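Local coordinates for protein alpha-glucosidase YIHQ (Escherichia coli, PDB 5AEG) that hydrolyses sulfoquinovosyl diacylglycerides, the sulfolipids of plants, and simple sulfoquinovosides to release sulfoquinovose for breakdown by sulfoglycolysis, at residues W385-I390 with N437-E442; W402-G407 with I450-R455; W429-A434 with T459-Y464. All blocks are in the same frame, centred on the assembly; numbering follows the deposited sequence.

Contact 1 (W385-I390 with N437-E442)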
loop_
_atom_site.group_PDB
_atom_site.type_symbol
_atom_site.label_atom_id
_atom_site.label_comp_id
_atom_site.label_asym_id
_atom_site.label_seq_id
_atom_site.Cartn_x
_atom_site.Cartn_y
_atom_site.Cartn_z
ATOM N N TRP A 385 18.641 -17.919 -2.173
ATOM C CA TRP A 385 18.070 -19.138 -1.582
ATOM C C TRP A 385 16.556 -19.030 -1.438
ATOM O O TRP A 385 15.845 -19.939 -1.734
ATOM C CB TRP A 385 18.665 -19.371 -0.190
ATOM C CG TRP A 385 17.977 -20.408 0.714
ATOM C CD1 TRP A 385 17.984 -21.783 0.591
ATOM C CD2 TRP A 385 17.179 -20.133 1.862
ATOM N NE1 TRP A 385 17.256 -22.355 1.599
ATOM C CE2 TRP A 385 16.747 -21.366 2.390
ATOM C CE3 TRP A 385 16.818 -18.964 2.529
ATOM C CZ2 TRP A 385 15.973 -21.448 3.523
ATOM C CZ3 TRP A 385 16.056 -19.049 3.648
ATOM C CH2 TRP A 385 15.636 -20.280 4.137
ATOM N N PHE A 386 16.101 -17.920 -0.859
ATOM C CA PHE A 386 14.678 -17.747 -0.608
ATOM C C PHE A 386 13.921 -17.562 -1.912
ATOM O O PHE A 386 12.823 -18.062 -2.067
ATOM C CB PHE A 386 14.452 -16.584 0.372
ATOM C CG PHE A 386 13.233 -16.745 1.207
ATOM C CD1 PHE A 386 13.031 -17.886 1.938
ATOM C CD2 PHE A 386 12.260 -15.770 1.246
ATOM C CE1 PHE A 386 11.945 -18.016 2.774
ATOM C CE2 PHE A 386 11.123 -15.936 2.013
ATOM C CZ PHE A 386 10.950 -17.027 2.805
ATOM N N LYS A 387 14.499 -16.865 -2.873
ATOM C CA LYS A 387 13.936 -16.846 -4.207
ATOM C C LYS A 387 13.779 -18.277 -4.804
ATOM O O LYS A 387 12.806 -18.576 -5.478
ATOM C CB LYS A 387 14.755 -15.906 -5.064
ATOM C CG LYS A 387 14.374 -15.920 -6.543
ATOM C CD LYS A 387 14.659 -14.572 -7.184
ATOM C CE LYS A 387 16.063 -13.981 -7.001
ATOM N NZ LYS A 387 17.081 -14.834 -7.633
ATOM N N GLU A 388 14.727 -19.186 -4.539
ATOM C CA GLU A 388 14.581 -20.590 -4.998
ATOM C C GLU A 388 13.517 -21.327 -4.286
ATOM O O GLU A 388 12.842 -22.185 -4.879
ATOM C CB GLU A 388 15.925 -21.410 -4.902
ATOM C CG GLU A 388 16.980 -20.879 -5.877
ATOM C CD GLU A 388 16.595 -20.936 -7.358
ATOM O OE1 GLU A 388 16.069 -22.015 -7.740
ATOM O OE2 GLU A 388 16.817 -19.929 -8.134
ATOM N N VAL A 389 13.345 -21.019 -3.017
ATOM C CA VAL A 389 12.217 -21.555 -2.296
ATOM C C VAL A 389 10.925 -21.194 -3.044
ATOM O O VAL A 389 10.080 -22.064 -3.238
ATOM C CB VAL A 389 12.151 -21.061 -0.839
ATOM C CG1 VAL A 389 10.824 -21.378 -0.192
ATOM C CG2 VAL A 389 13.263 -21.691 0.009
ATOM N N ILE A 390 10.770 -19.924 -3.419
ATOM C CA ILE A 390 9.584 -19.508 -4.145
ATOM C C ILE A 390 9.486 -20.284 -5.438
ATOM O O ILE A 390 8.416 -20.819 -5.767
ATOM C CB ILE A 390 9.534 -17.946 -4.401
ATOM C CG1 ILE A 390 9.359 -17.175 -3.076
ATOM C CG2 ILE A 390 8.305 -17.582 -5.240
ATOM C CD1 ILE A 390 9.750 -15.689 -3.136
ATOM N N ASN A 437 10.201 -11.677 -4.720
ATOM C CA ASN A 437 9.053 -12.222 -5.427
ATOM C C ASN A 437 9.067 -11.943 -6.939
ATOM O O ASN A 437 8.876 -12.866 -7.769
ATOM C CB ASN A 437 7.741 -11.714 -4.743
ATOM C CG ASN A 437 7.471 -12.392 -3.391
ATOM O OD1 ASN A 437 6.835 -13.467 -3.326
ATOM N ND2 ASN A 437 7.910 -11.759 -2.300
ATOM N N TYR A 438 9.258 -10.670 -7.302
ATOM C CA TYR A 438 9.260 -10.241 -8.686
ATOM C C TYR A 438 10.346 -11.016 -9.462
ATOM O O TYR A 438 10.085 -11.502 -10.528
ATOM C CB TYR A 438 9.574 -8.741 -8.734
ATOM C CG TYR A 438 9.690 -8.172 -10.080
ATOM C CD1 TYR A 438 8.585 -7.729 -10.746
ATOM C CD2 TYR A 438 10.946 -8.126 -10.740
ATOM C CE1 TYR A 438 8.691 -7.215 -12.035
ATOM C CE2 TYR A 438 11.059 -7.605 -12.022
ATOM C CZ TYR A 438 9.931 -7.160 -12.656
ATOM O OH TYR A 438 10.035 -6.659 -13.931
ATOM N N GLU A 439 11.551 -11.137 -8.873
ATOM C CA GLU A 439 12.667 -11.881 -9.541
ATOM C C GLU A 439 12.375 -13.352 -9.693
ATOM O O GLU A 439 12.676 -13.951 -10.744
ATOM C CB GLU A 439 14.034 -11.603 -8.884
ATOM C CG GLU A 439 14.481 -10.214 -9.242
ATOM C CD GLU A 439 15.837 -9.784 -8.661
ATOM O OE1 GLU A 439 16.307 -10.291 -7.655
ATOM O OE2 GLU A 439 16.354 -8.815 -9.198
ATOM N N ALA A 440 11.650 -13.930 -8.755
ATOM C CA ALA A 440 11.250 -15.294 -8.909
ATOM C C ALA A 440 10.406 -15.493 -10.156
ATOM O O ALA A 440 10.643 -16.408 -10.960
ATOM C CB ALA A 440 10.544 -15.794 -7.663
ATOM N N LEU A 441 9.472 -14.574 -10.380
ATOM C CA LEU A 441 8.677 -14.601 -11.589
ATOM C C LEU A 441 9.531 -14.237 -12.833
ATOM O O LEU A 441 9.377 -14.841 -13.909
ATOM C CB LEU A 441 7.474 -13.626 -11.589
ATOM C CG LEU A 441 6.167 -14.060 -10.847
ATOM C CD1 LEU A 441 6.426 -14.495 -9.469
ATOM C CD2 LEU A 441 5.172 -12.897 -10.894
ATOM N N GLU A 442 10.328 -13.218 -12.692
ATOM C CA GLU A 442 11.164 -12.790 -13.849
ATOM C C GLU A 442 12.028 -13.997 -14.323
ATOM O O GLU A 442 12.052 -14.312 -15.496
ATOM C CB GLU A 442 12.039 -11.632 -13.461
ATOM C CG GLU A 442 12.598 -10.848 -14.608
ATOM C CD GLU A 442 13.558 -9.751 -14.126
ATOM O OE1 GLU A 442 14.040 -9.775 -12.952
ATOM O OE2 GLU A 442 13.801 -8.819 -14.909
#
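In the helical layer around the TIM barrel, K387 and I390 of helix 380-395 close on A440 of helix 422-444. The axes of the two short helical pieces come within 9.0 Å and cross at -60°, an approach that the small A440 permits. Its CB touches I390 CG2 at 3.8 Å. On the other flank, K387 lays its aliphatic chain over the second helix: CG is anti to the backbone N, bringing CD to 3.5 Å from A440 N, and CE then rests 3.6 Å from E439 CB. Bends at the last two torsions turn the ammonium group aside. NZ lies 4.6 Å from E439 OE1, too far for a direct ion pair, and forms its salt bridge with E443 instead, while E439 OE1 is hydrogen-bonded to Y383 OH. The contact between K387 and E439 is thus mainly one of methylene groups, although the opposite charges probably still attract. Toward the barrel, I390 CD1 ends 3.7 Å from N437 OD1, the two side chains crossing at about a right angle. That buried amide is held at both ends, OD1 by W402 NE1 and ND2 by W433 O, which fixes the surface on which the isoleucine tip rests. Successive helices packed side by side outside a ring of parallel strands are characteristic of the (beta/alpha)8 barrel.

Contact 2 (W402-G407 with I450-R455)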
loop_
_atom_site.group_PDB
_atom_site.type_symbol
_atom_site.label_atom_id
_atom_site.label_comp_id
_atom_site.label_asym_id
_atom_site.label_seq_id
_atom_site.Cartn_x
_atom_site.Cartn_y
_atom_site.Cartn_z
ATOM N N TRP A 402 0.063 -15.865 -5.088
ATOM C CA TRP A 402 0.087 -16.057 -3.637
ATOM C C TRP A 402 0.002 -14.728 -2.960
ATOM O O TRP A 402 0.333 -13.718 -3.568
ATOM C CB TRP A 402 1.386 -16.764 -3.149
ATOM C CG TRP A 402 2.685 -16.206 -3.750
ATOM C CD1 TRP A 402 3.486 -15.155 -3.240
ATOM C CD2 TRP A 402 3.334 -16.647 -4.918
ATOM N NE1 TRP A 402 4.535 -14.923 -4.056
ATOM C CE2 TRP A 402 4.518 -15.844 -5.071
ATOM C CE3 TRP A 402 3.099 -17.703 -5.819
ATOM C CZ2 TRP A 402 5.411 -16.004 -6.135
ATOM C CZ3 TRP A 402 4.026 -17.884 -6.916
ATOM C CH2 TRP A 402 5.168 -17.037 -7.038
ATOM N N MET A 403 -0.382 -14.756 -1.682
ATOM C CA MET A 403 -0.211 -13.646 -0.823
ATOM C C MET A 403 1.250 -13.657 -0.423
ATOM O O MET A 403 1.710 -14.686 0.063
ATOM C CB MET A 403 -1.117 -13.746 0.411
ATOM C CG MET A 403 -0.938 -12.686 1.469
ATOM S SD MET A 403 -2.003 -12.798 2.906
ATOM C CE MET A 403 -3.534 -12.121 2.272
ATOM N N ALA A 404 1.952 -12.526 -0.649
ATOM C CA ALA A 404 3.325 -12.370 -0.147
ATOM C C ALA A 404 3.213 -11.400 0.989
ATOM O O ALA A 404 3.220 -10.149 0.806
ATOM C CB ALA A 404 4.285 -11.861 -1.226
ATOM N N ASP A 405 3.060 -11.962 2.187
ATOM C CA ASP A 405 2.659 -11.196 3.346
ATOM C C ASP A 405 3.878 -10.619 4.097
ATOM O O ASP A 405 4.996 -11.018 3.847
ATOM C CB ASP A 405 1.884 -12.131 4.263
ATOM C CG ASP A 405 1.027 -11.439 5.296
ATOM O OD1 ASP A 405 0.790 -10.187 5.293
ATOM O OD2 ASP A 405 0.519 -12.185 6.162
ATOM N N PHE A 406 3.590 -9.724 5.032
ATOM C CA PHE A 406 4.558 -9.077 5.904
ATOM C C PHE A 406 5.633 -8.259 5.157
ATOM O O PHE A 406 5.372 -7.821 4.035
ATOM C CB PHE A 406 5.195 -10.124 6.867
ATOM C CG PHE A 406 4.331 -10.496 7.972
ATOM C CD1 PHE A 406 4.398 -9.788 9.172
ATOM C CD2 PHE A 406 3.547 -11.632 7.895
ATOM C CE1 PHE A 406 3.569 -10.131 10.254
ATOM C CE2 PHE A 406 2.703 -11.954 8.944
ATOM C CZ PHE A 406 2.736 -11.223 10.138
ATOM N N GLY A 407 6.727 -7.902 5.854
ATOM C CA GLY A 407 7.667 -6.909 5.351
ATOM C C GLY A 407 7.825 -5.715 6.236
ATOM O O GLY A 407 8.859 -5.027 6.151
ATOM N N ILE A 450 1.643 -15.172 -13.464
ATOM C CA ILE A 450 1.456 -15.364 -12.033
ATOM C C ILE A 450 1.239 -14.006 -11.364
ATOM O O ILE A 450 1.886 -13.019 -11.708
ATOM C CB ILE A 450 2.696 -16.106 -11.433
ATOM C CG1 ILE A 450 2.663 -17.565 -11.934
ATOM C CG2 ILE A 450 2.784 -16.067 -9.907
ATOM C CD1 ILE A 450 3.935 -18.360 -11.592
ATOM N N LEU A 451 0.350 -13.992 -10.379
ATOM C CA LEU A 451 0.017 -12.730 -9.647
ATOM C C LEU A 451 0.246 -12.907 -8.130
ATOM O O LEU A 451 -0.447 -13.720 -7.467
ATOM C CB LEU A 451 -1.446 -12.286 -9.991
ATOM C CG LEU A 451 -1.591 -10.914 -9.309
ATOM C CD1 LEU A 451 -1.036 -9.705 -10.008
ATOM C CD2 LEU A 451 -2.616 -10.749 -8.216
ATOM N N PHE A 452 1.201 -12.181 -7.595
ATOM C CA PHE A 452 1.344 -12.092 -6.135
ATOM C C PHE A 452 0.835 -10.749 -5.628
ATOM O O PHE A 452 0.821 -9.723 -6.352
ATOM C CB PHE A 452 2.766 -12.403 -5.633
ATOM C CG PHE A 452 3.787 -11.477 -6.061
ATOM C CD1 PHE A 452 4.106 -10.349 -5.289
ATOM C CD2 PHE A 452 4.514 -11.745 -7.192
ATOM C CE1 PHE A 452 5.131 -9.487 -5.710
ATOM C CE2 PHE A 452 5.475 -10.884 -7.632
ATOM C CZ PHE A 452 5.814 -9.779 -6.898
ATOM N N PHE A 453 0.425 -10.737 -4.391
ATOM C CA PHE A 453 -0.115 -9.532 -3.822
ATOM C C PHE A 453 0.492 -9.309 -2.453
ATOM O O PHE A 453 0.682 -10.291 -1.709
ATOM C CB PHE A 453 -1.659 -9.513 -3.846
ATOM C CG PHE A 453 -2.320 -10.743 -3.282
ATOM C CD1 PHE A 453 -2.535 -11.846 -4.069
ATOM C CD2 PHE A 453 -2.826 -10.728 -1.985
ATOM C CE1 PHE A 453 -3.115 -12.994 -3.543
ATOM C CE2 PHE A 453 -3.459 -11.851 -1.455
ATOM C CZ PHE A 453 -3.609 -12.970 -2.253
ATOM N N MET A 454 0.730 -8.034 -2.118
ATOM C CA MET A 454 1.403 -7.660 -0.889
ATOM C C MET A 454 0.643 -6.638 -0.136
ATOM O O MET A 454 -0.127 -5.836 -0.740
ATOM C CB MET A 454 2.811 -7.019 -1.266
ATOM C CG MET A 454 3.631 -7.992 -2.071
ATOM S SD MET A 454 5.348 -7.472 -2.248
ATOM C CE MET A 454 6.019 -7.719 -0.605
ATOM N N ARG A 455 0.860 -6.565 1.183
ATOM C CA ARG A 455 0.384 -5.414 1.906
ATOM C C ARG A 455 1.455 -4.372 2.203
ATOM O O ARG A 455 1.223 -3.214 2.045
ATOM C CB ARG A 455 -0.380 -5.752 3.184
ATOM C CG ARG A 455 0.340 -6.459 4.319
ATOM C CD ARG A 455 -0.651 -6.736 5.492
ATOM N NE ARG A 455 0.030 -7.745 6.333
ATOM C CZ ARG A 455 0.710 -7.577 7.470
ATOM N NH1 ARG A 455 0.776 -6.463 8.120
ATOM N NH2 ARG A 455 1.364 -8.588 7.988
HETATM O O HOH W 1 3.197 -7.814 2.390
#
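I450 CG2 meets the indole of W402 at CZ3, 3.7 Å away, where two neighbouring parallel strands of the (beta/alpha)8 barrel begin to pair. L451 leads into the strand. At F452 the CB sits over the five-membered ring of W402, 3.8 Å from its centroid, a CH-pi contact; the phenyl ring itself is nearly parallel to the indole but slid aside. F453 lies on the other face of the sheet and joins the strands with its backbone: its N binds W402 O at 3.1 Å, and its O receives A404 N at 2.8 Å in a nearly straight bond (166°). With CG between the backbone N and the carbonyl carbon (chi1 51°), its ring folds back over the adjacent strand and covers M403 CA face-on, 3.8 Å from the ring centroid. An alanine here would probably uncover M403 CA and CB and leave a gap beside H502, whose ring meets the phenyl edge-to-face. M454 returns to the face of F452 and packs its CG against A404 CB. Next to it a water links R455 N, A404 O and F406 O. R455 closes the catalytic end: NE forms a salt bridge with OD1 of the nucleophile D405 at 2.8 Å, whose OD2 is hydrogen-bonded to Y333 OH, while NH1 is paired with E408, probably also an active-site residue, and with E152. In a cation-pi contact, R455 NH2 stands 3.3 Å above the centre of the F406 ring, the guanidinium plane turned 75° from it.

Contact 3 (W429-A434 with T459-Y464)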
loop_
_atom_site.group_PDB
_atom_site.type_symbol
_atom_site.label_atom_id
_atom_site.label_comp_id
_atom_site.label_asym_id
_atom_site.label_seq_id
_atom_site.Cartn_x
_atom_site.Cartn_y
_atom_site.Cartn_z
ATOM N N TRP A 429 12.772 -2.708 3.940
ATOM C CA TRP A 429 12.533 -4.163 3.884
ATOM C C TRP A 429 11.384 -4.554 2.894
ATOM O O TRP A 429 11.489 -5.506 2.130
ATOM C CB TRP A 429 12.193 -4.753 5.248
ATOM C CG TRP A 429 12.724 -6.126 5.443
ATOM C CD1 TRP A 429 12.043 -7.270 5.501
ATOM C CD2 TRP A 429 14.135 -6.481 5.528
ATOM N NE1 TRP A 429 12.920 -8.359 5.708
ATOM C CE2 TRP A 429 14.206 -7.890 5.694
ATOM C CE3 TRP A 429 15.300 -5.730 5.572
ATOM C CZ2 TRP A 429 15.446 -8.579 5.874
ATOM C CZ3 TRP A 429 16.584 -6.418 5.695
ATOM C CH2 TRP A 429 16.620 -7.825 5.882
ATOM N N PRO A 430 10.277 -3.827 2.913
ATOM C CA PRO A 430 9.185 -4.278 2.034
ATOM C C PRO A 430 9.526 -4.371 0.559
ATOM O O PRO A 430 9.239 -5.372 -0.121
ATOM C CB PRO A 430 8.050 -3.227 2.318
ATOM C CG PRO A 430 8.328 -2.764 3.699
ATOM C CD PRO A 430 9.860 -2.732 3.811
ATOM N N ALA A 431 10.134 -3.344 -0.017
ATOM C CA ALA A 431 10.466 -3.463 -1.446
ATOM C C ALA A 431 11.575 -4.508 -1.755
ATOM O O ALA A 431 11.593 -5.057 -2.872
ATOM C CB ALA A 431 10.853 -2.168 -2.002
ATOM N N LEU A 432 12.431 -4.784 -0.764
ATOM C CA LEU A 432 13.456 -5.836 -0.898
ATOM C C LEU A 432 12.746 -7.199 -1.002
ATOM O O LEU A 432 13.023 -8.021 -1.896
ATOM C CB LEU A 432 14.358 -5.808 0.314
ATOM C CG LEU A 432 15.672 -6.574 0.292
ATOM C CD1 LEU A 432 16.456 -6.305 -1.003
ATOM C CD2 LEU A 432 16.469 -6.119 1.540
ATOM N N TRP A 433 11.771 -7.405 -0.123
ATOM C CA TRP A 433 10.889 -8.596 -0.172
ATOM C C TRP A 433 10.095 -8.685 -1.447
ATOM O O TRP A 433 10.034 -9.739 -2.081
ATOM C CB TRP A 433 10.068 -8.618 1.140
ATOM C CG TRP A 433 8.982 -9.621 1.265
ATOM C CD1 TRP A 433 7.761 -9.391 1.783
ATOM C CD2 TRP A 433 9.056 -11.023 0.994
ATOM N NE1 TRP A 433 7.051 -10.570 1.871
ATOM C CE2 TRP A 433 7.791 -11.575 1.307
ATOM C CE3 TRP A 433 10.029 -11.854 0.424
ATOM C CZ2 TRP A 433 7.481 -12.919 1.109
ATOM C CZ3 TRP A 433 9.741 -13.207 0.254
ATOM C CH2 TRP A 433 8.448 -13.729 0.602
ATOM N N ALA A 434 9.553 -7.552 -1.907
ATOM C CA ALA A 434 8.858 -7.499 -3.140
ATOM C C ALA A 434 9.798 -7.903 -4.342
ATOM O O ALA A 434 9.399 -8.674 -5.233
ATOM C CB ALA A 434 8.250 -6.101 -3.395
ATOM N N THR A 459 9.627 2.331 -1.206
ATOM C CA THR A 459 10.147 2.840 -2.472
ATOM C C THR A 459 10.659 1.731 -3.366
ATOM O O THR A 459 11.489 0.954 -2.955
ATOM C CB THR A 459 11.231 3.907 -2.205
ATOM O OG1 THR A 459 10.682 4.996 -1.449
ATOM C CG2 THR A 459 11.772 4.375 -3.486
ATOM N N GLY A 460 10.090 1.598 -4.564
ATOM C CA GLY A 460 10.408 0.506 -5.495
ATOM C C GLY A 460 9.336 -0.565 -5.642
ATOM O O GLY A 460 9.330 -1.356 -6.613
ATOM N N SER A 461 8.429 -0.674 -4.654
ATOM C CA SER A 461 7.245 -1.560 -4.795
ATOM C C SER A 461 6.446 -1.228 -6.057
ATOM O O SER A 461 5.758 -2.048 -6.635
ATOM C CB SER A 461 6.337 -1.469 -3.517
ATOM O OG SER A 461 7.039 -2.122 -2.465
ATOM N N GLN A 462 6.548 0.014 -6.497
ATOM C CA GLN A 462 5.940 0.421 -7.755
ATOM C C GLN A 462 6.393 -0.429 -8.988
ATOM O O GLN A 462 5.618 -0.613 -9.934
ATOM C CB GLN A 462 6.234 1.885 -8.019
ATOM C CG GLN A 462 5.634 2.892 -7.072
ATOM C CD GLN A 462 6.354 3.007 -5.745
ATOM O OE1 GLN A 462 7.486 2.500 -5.576
ATOM N NE2 GLN A 462 5.703 3.671 -4.789
ATOM N N LYS A 463 7.634 -0.892 -8.971
ATOM C CA LYS A 463 8.136 -1.831 -10.019
ATOM C C LYS A 463 7.894 -3.309 -9.585
ATOM O O LYS A 463 7.483 -4.167 -10.387
ATOM C CB LYS A 463 9.667 -1.668 -10.204
ATOM C CG LYS A 463 10.264 -2.582 -11.309
ATOM C CD LYS A 463 11.694 -2.113 -11.583
ATOM C CE LYS A 463 12.545 -3.017 -12.480
ATOM N NZ LYS A 463 11.719 -3.781 -13.439
ATOM N N TYR A 464 8.193 -3.586 -8.324
ATOM C CA TYR A 464 8.333 -4.964 -7.899
ATOM C C TYR A 464 7.068 -5.639 -7.363
ATOM O O TYR A 464 7.022 -6.849 -7.418
ATOM C CB TYR A 464 9.441 -5.071 -6.848
ATOM C CG TYR A 464 10.810 -4.693 -7.398
ATOM C CD1 TYR A 464 11.282 -5.251 -8.587
ATOM C CD2 TYR A 464 11.575 -3.729 -6.766
ATOM C CE1 TYR A 464 12.538 -4.898 -9.104
ATOM C CE2 TYR A 464 12.814 -3.364 -7.276
ATOM C CZ TYR A 464 13.284 -3.953 -8.434
ATOM O OH TYR A 464 14.496 -3.566 -8.907
#
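A431 CB presses against the carbonyl O of T459 at 3.3 Å, and from this point two runs of backbone come together with hardly any side chain between them. The CA atoms of A431 and S461 are only 5.0 Å apart, with S461 OG lying 3.8 Å from A431 CA. One turn further along, A434 CB meets Y464 CB at 3.8 Å. Small residues make this closeness possible. At G460 even a CB would come close to A431 CB and would jam against the carbonyl of T459. G460 is also the N-cap of helix 461-464: its N donates to Q462 OE1, and its O accepts from both K463 N and Y464 N. The neighbouring S458 helps to stitch the parts together. Its OG is hydrogen-bonded to A431 N, which lacks a bond to the preceding turn where helix 422-444 is kinked at P430, and its O is bonded to S461 OG. Such tightness has a price, for Y464 O is buried here, 3.7 Å from A434 O, with no polar partner.

The outer side is looser. T459 directs its side chain away from the helix and is partly exposed. In Y464, CG is anti to the carbonyl carbon (chi1 -64°), which carries the ring off past A431 O, 4.1 Å from CD2; its support comes instead from K463 CG over one face and from Y438, which it meets edge-to-face. Inward, A434 and W433 rest on M454, so helix 422-444 lies against strand 451-454 on one flank and, on another, against the short helix 461-464 that leads on toward strand 468-469.

From the N terminus, the chain passes through 385-390, 402-407, 429-434, 437-442, 450-455 and 459-464. Contact 1 closes the first loop, bringing helix 422-444 back to helix 380-395 around the strand and turns between them. Contact 2 closes the next, pairing strands 401-404 and 451-454 across that same helix, and contact 3 closes the last, returning the chain beyond strand 451-454 to the helix. Each loop opens before the previous one has closed, so all three cross and none nests. Helix 422-444 is common to contacts 1 and 3, and its W433 NE1 binds the carbonyl O of D405, tying the helical layer to the catalytic end of contact 2.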